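Local coordinates for protein membrane-bound lytic murein transglycosylase A (Burkholderia pseudomallei, PDB 6QK4) that probably cleaves the beta-1,4-glycosidic bond between N-acetylmuramic acid and N-acetylglucosamine in peptidoglycan, leaving a 1,6-anhydro bond in the N-acetylmuramic acid residue, at residues I46-N51 and M69-L74. Numbering follows the deposited sequence.
Sequences IALRQN and MRLDDL
Arg49 and Asp73 meet tip to tip in a bidentate, end-on salt bridge. NH1 of Arg49 donates to OD1 of Asp73 over 2.8 Å in a fairly straight bond (161°), and Arg49 NH2 reaches Asp73 OD2 at 3.1 Å. Both oxygens accept through their syn lone pairs and lie near the guanidinium plane, although the carboxylate is turned 41° from it. A second hydrogen on Arg49 NH1 goes to a water oxygen 2.8 Å away, also at the guanidinium edge; this water donates to Leu71 O over 2.7 Å, so the arginine is linked through this water to the backbone of the loop. Arg49 bends back at chi3 (-56°), and one guanidinium face lies over Ile46 CA, which is offset toward the rim, while Ile46 CG1 crosses beside the Asp73 carboxylate. The contact is a surface tie between helix 44-55 and the loop that joins helices 62-68 and 76-86. Met69, bent at chi2 and chi3, brings CE back to within 4.0 Å of Arg49 CG, packing against the aliphatic part of the arginine. Deeper, Leu48 and Leu71 approach loosely through their methyls, and both touch Phe82 of helix 76-86. Asp73 OD1 also accepts a hydrogen bond from the Thr45 hydroxyl, so this oxygen is gripped from helix 44-55 twice, while Asp72 OD1 accepts from Leu74 N in an Asx turn that spans Asp73.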
loop_
_atom_site.group_PDB
_atom_site.type_symbol
_atom_site.label_atom_id
_atom_site.label_comp_id
_atom_site.label_asym_id
_atom_site.label_seq_id
_atom_site.Cartn_x
_atom_site.Cartn_y
_atom_site.Cartn_z
ATOM N N ILE A 46 5.947 -9.239 -14.073
ATOM C CA ILE A 46 6.861 -8.247 -13.491
ATOM C C ILE A 46 7.145 -8.600 -12.045
ATOM O O ILE A 46 8.299 -8.649 -11.600
ATOM C CB ILE A 46 6.275 -6.826 -13.630
ATOM C CG1 ILE A 46 6.285 -6.385 -15.098
ATOM C CG2 ILE A 46 7.063 -5.803 -12.827
ATOM C CD1 ILE A 46 5.461 -5.141 -15.441
ATOM N N ALA A 47 6.084 -8.864 -11.282
ATOM C CA ALA A 47 6.260 -9.217 -9.869
ATOM C C ALA A 47 6.924 -10.574 -9.736
ATOM O O ALA A 47 7.688 -10.797 -8.790
ATOM C CB ALA A 47 4.912 -9.205 -9.129
ATOM N N LEU A 48 6.678 -11.473 -10.694
ATOM C CA LEU A 48 7.372 -12.753 -10.724
ATOM C C LEU A 48 8.893 -12.601 -10.890
ATOM O O LEU A 48 9.668 -13.296 -10.228
ATOM C CB LEU A 48 6.794 -13.638 -11.854
ATOM C CG LEU A 48 7.565 -14.964 -12.111
ATOM C CD1 LEU A 48 7.329 -15.878 -10.963
ATOM C CD2 LEU A 48 6.949 -15.621 -13.332
ATOM N N ARG A 49 9.353 -11.738 -11.798
ATOM C CA ARG A 49 10.800 -11.558 -11.925
ATOM C C ARG A 49 11.397 -10.943 -10.667
ATOM O O ARG A 49 12.500 -11.320 -10.257
ATOM C CB ARG A 49 11.090 -10.692 -13.153
ATOM C CG ARG A 49 10.866 -11.453 -14.474
ATOM C CD ARG A 49 11.525 -10.716 -15.647
ATOM N NE ARG A 49 11.053 -9.338 -15.755
ATOM C CZ ARG A 49 9.923 -8.996 -16.370
ATOM N NH1 ARG A 49 9.198 -9.933 -16.928
ATOM N NH2 ARG A 49 9.520 -7.715 -16.443
ATOM N N GLN A 50 10.681 -10.012 -10.009
ATOM C CA GLN A 50 11.224 -9.510 -8.735
ATOM C C GLN A 50 11.309 -10.640 -7.724
ATOM O O GLN A 50 12.294 -10.760 -7.014
ATOM C CB GLN A 50 10.367 -8.369 -8.171
ATOM C CG GLN A 50 10.367 -7.136 -9.041
ATOM C CD GLN A 50 11.768 -6.436 -9.032
ATOM O OE1 GLN A 50 12.690 -6.810 -8.285
ATOM N NE2 GLN A 50 11.896 -5.407 -9.838
ATOM N N ASN A 51 10.283 -11.489 -7.655
ATOM C CA ASN A 51 10.336 -12.655 -6.773
ATOM C C ASN A 51 11.568 -13.523 -7.057
ATOM O O ASN A 51 12.294 -13.910 -6.143
ATOM C CB ASN A 51 9.064 -13.471 -6.974
ATOM C CG ASN A 51 8.523 -14.041 -5.702
ATOM O OD1 ASN A 51 8.215 -13.297 -4.760
ATOM N ND2 ASN A 51 8.303 -15.363 -5.691
ATOM N N MET A 69 12.143 -16.407 -16.714
ATOM C CA MET A 69 12.934 -15.391 -17.384
ATOM C C MET A 69 12.707 -15.414 -18.891
ATOM O O MET A 69 13.090 -14.457 -19.576
ATOM C CB MET A 69 14.428 -15.590 -17.048
ATOM C CG MET A 69 14.757 -15.400 -15.586
ATOM S SD MET A 69 14.306 -13.752 -14.959
ATOM C CE MET A 69 13.567 -14.179 -13.410
ATOM N N ARG A 70 12.076 -16.454 -19.425
ATOM C CA ARG A 70 11.767 -16.469 -20.854
ATOM C C ARG A 70 10.421 -15.810 -21.200
ATOM O O ARG A 70 10.072 -15.705 -22.378
ATOM C CB ARG A 70 11.846 -17.922 -21.375
ATOM C CG ARG A 70 13.067 -18.679 -20.750
ATOM C CD ARG A 70 13.690 -19.768 -21.637
ATOM N NE ARG A 70 12.684 -20.526 -22.376
ATOM C CZ ARG A 70 12.158 -21.673 -21.952
ATOM N NH1 ARG A 70 12.542 -22.183 -20.786
ATOM N NH2 ARG A 70 11.245 -22.305 -22.686
ATOM N N LEU A 71 9.646 -15.381 -20.214
ATOM C CA LEU A 71 8.309 -14.840 -20.476
ATOM C C LEU A 71 8.363 -13.342 -20.699
ATOM O O LEU A 71 9.027 -12.640 -19.936
ATOM C CB LEU A 71 7.413 -15.087 -19.268
ATOM C CG LEU A 71 7.254 -16.557 -18.890
ATOM C CD1 LEU A 71 6.466 -16.636 -17.638
ATOM C CD2 LEU A 71 6.570 -17.360 -20.044
ATOM N N ASP A 72 7.604 -12.817 -21.676
ATOM C CA ASP A 72 7.471 -11.369 -21.735
ATOM C C ASP A 72 6.197 -10.957 -20.977
ATOM O O ASP A 72 5.365 -11.782 -20.600
ATOM C CB ASP A 72 7.461 -10.887 -23.194
ATOM C CG ASP A 72 6.265 -11.398 -23.970
ATOM O OD1 ASP A 72 5.145 -11.022 -23.619
ATOM O OD2 ASP A 72 6.452 -12.170 -24.962
ATOM N N ASP A 73 6.005 -9.640 -20.799
ATOM C CA ASP A 73 4.904 -9.163 -19.988
ATOM C C ASP A 73 3.635 -8.930 -20.769
ATOM O O ASP A 73 2.596 -8.573 -20.182
ATOM C CB ASP A 73 5.317 -7.828 -19.300
ATOM C CG ASP A 73 6.587 -7.975 -18.511
ATOM O OD1 ASP A 73 6.672 -8.948 -17.738
ATOM O OD2 ASP A 73 7.515 -7.137 -18.676
ATOM N N LEU A 74 3.636 -9.172 -22.085
ATOM C CA LEU A 74 2.437 -8.935 -22.871
ATOM C C LEU A 74 1.657 -10.214 -23.161
ATOM O O LEU A 74 0.409 -10.171 -23.204
ATOM C CB LEU A 74 2.762 -8.256 -24.204
ATOM C CG LEU A 74 3.620 -7.001 -24.207
ATOM C CD1 LEU A 74 3.740 -6.532 -25.648
ATOM C CD2 LEU A 74 2.963 -5.939 -23.362
HETATM O O HOH W 1 9.351 -12.739 -17.228
#